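Local coordinates for putative XRE-family transcriptional regulator (Rhodococcus sp., PDB 2OFY), which probably binds DNA through a helix-turn-helix domain of the XRE family, as a putative regulator of transcription, at the interface of chains A and B. Sequence-based numbering; all coordinates share one arbitrary frame. Chains: chain A/B, Putative XRE-family transcriptional regulator.

The interface of chains A and B. Residues chain A 57, 71-72, 75; chain B 57, 71-72, 75.
A:Leu71 and B:Leu71 meet back to back at the middle of this contact, their CB atoms 3.6 Å apart, and bury more surface than the other residues of the patch. Leucine suits the place because its forked end reaches two apolar partners at once. In A:Leu71, CD1 lies against the methyl of B:Ala75 while CD2 reaches CE1 of the B:Phe57 ring, 3.9 Å away, from off its plane; B:Leu71 repeats this with A:Ala75 and A:Phe57. Alanine's short methyl lets the opposing leucine come close to the helix.

The two phenylalanines pack together on one side of the leucine pair, where helices 57-66 of A and 57-67 of B begin. Their CA atoms approach to 3.5 Å, and the flat rings lie nearly parallel but offset, CD1 to CD1 3.7 Å. In both, CG stands anti to the backbone N (chi1 177°), which carries the ring toward the partner's leucine methyls.

On the far side of the leucines, aspartates, short enough to accept bonds from helix-start N-H groups, cap the partner's helix. A:Asp72 OD1 accepts the N-H of B:Leu71 (OD1 to N 2.8 Å) through its syn lone pair; B:Asp72 OD1 accepts that of A:Leu71, 26° out of the carboxylate plane. A:Asp72 OD2 also accepts the N-H of B:Asp72. The two OD2 atoms of A:Asp72 and B:Asp72 lie 3.3 Å apart; the amides and bridging water 1 probably ease their repulsion, or a proton may be shared.

An apolar core with reciprocal helix caps thus joins the copies; it may support a dimer suited to paired DNA half-sites, although the structure alone does not show that this is the biological assembly.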
loop_
_atom_site.group_PDB
_atom_site.type_symbol
_atom_site.label_atom_id
_atom_site.label_comp_id
_atom_site.label_asym_id
_atom_site.label_seq_id
_atom_site.Cartn_x
_atom_site.Cartn_y
_atom_site.Cartn_z
ATOM N N PHE A 57 -0.692 -2.623 2.501
ATOM C CA PHE A 57 -1.379 -1.444 1.961
ATOM C C PHE A 57 -2.488 -0.978 2.913
ATOM O O PHE A 57 -2.605 0.235 3.208
ATOM C CB PHE A 57 -2.074 -1.805 0.629
ATOM C CG PHE A 57 -2.861 -0.659 0.068
ATOM C CD1 PHE A 57 -2.208 0.462 -0.464
ATOM C CD2 PHE A 57 -4.268 -0.684 0.099
ATOM C CE1 PHE A 57 -2.958 1.546 -0.922
ATOM C CE2 PHE A 57 -5.002 0.410 -0.386
ATOM C CZ PHE A 57 -4.341 1.514 -0.876
ATOM N N LEU A 71 -2.160 9.533 1.077
ATOM C CA LEU A 71 -1.270 8.447 0.592
ATOM C C LEU A 71 -0.481 8.890 -0.641
ATOM O O LEU A 71 0.623 8.418 -0.837
ATOM C CB LEU A 71 -2.085 7.221 0.246
ATOM C CG LEU A 71 -2.712 6.506 1.463
ATOM C CD1 LEU A 71 -3.588 5.329 1.105
ATOM C CD2 LEU A 71 -1.636 6.056 2.436
ATOM N N ASP A 72 -1.060 9.745 -1.474
ATOM C CA ASP A 72 -0.328 10.247 -2.653
ATOM C C ASP A 72 0.833 11.110 -2.233
ATOM O O ASP A 72 1.915 11.019 -2.848
ATOM C CB ASP A 72 -1.271 11.011 -3.565
ATOM C CG ASP A 72 -2.306 10.114 -4.068
ATOM O OD1 ASP A 72 -1.937 9.199 -4.850
ATOM O OD2 ASP A 72 -3.438 10.200 -3.542
ATOM N N ALA A 75 3.462 8.501 -0.916
ATOM C CA ALA A 75 4.093 7.717 -2.000
ATOM C C ALA A 75 5.071 8.569 -2.807
ATOM O O ALA A 75 6.038 8.042 -3.335
ATOM C CB ALA A 75 3.047 7.112 -2.896
ATOM N N PHE B 57 1.787 -2.361 0.610
ATOM C CA PHE B 57 1.642 -0.945 0.291
ATOM C C PHE B 57 2.449 -0.524 -0.928
ATOM O O PHE B 57 1.885 0.154 -1.832
ATOM C CB PHE B 57 2.138 -0.071 1.514
ATOM C CG PHE B 57 2.065 1.403 1.210
ATOM C CD1 PHE B 57 0.778 2.015 1.103
ATOM C CD2 PHE B 57 3.219 2.132 0.961
ATOM C CE1 PHE B 57 0.683 3.386 0.737
ATOM C CE2 PHE B 57 3.133 3.502 0.658
ATOM C CZ PHE B 57 1.850 4.094 0.540
ATOM N N LEU B 71 -3.781 7.156 -4.971
ATOM C CA LEU B 71 -3.867 6.161 -3.881
ATOM C C LEU B 71 -4.990 6.429 -2.882
ATOM O O LEU B 71 -5.632 5.493 -2.339
ATOM C CB LEU B 71 -2.545 6.064 -3.135
ATOM C CG LEU B 71 -1.500 5.189 -3.775
ATOM C CD1 LEU B 71 -0.256 5.307 -2.877
ATOM C CD2 LEU B 71 -1.996 3.710 -3.874
ATOM N N ASP B 72 -5.286 7.705 -2.636
ATOM C CA ASP B 72 -6.389 8.020 -1.728
ATOM C C ASP B 72 -7.700 7.506 -2.333
ATOM O O ASP B 72 -8.542 6.948 -1.622
ATOM C CB ASP B 72 -6.437 9.515 -1.503
ATOM C CG ASP B 72 -5.287 10.009 -0.613
ATOM O OD1 ASP B 72 -4.798 9.251 0.263
ATOM O OD2 ASP B 72 -4.917 11.185 -0.772
ATOM N N ALA B 75 -7.821 3.696 -1.933
ATOM C CA ALA B 75 -8.138 3.315 -0.557
ATOM C C ALA B 75 -9.639 3.421 -0.242
ATOM O O ALA B 75 -10.236 2.530 0.408
ATOM C CB ALA B 75 -7.272 4.154 0.438
HETATM O O HOH W 1 -4.578 12.683 -3.276
#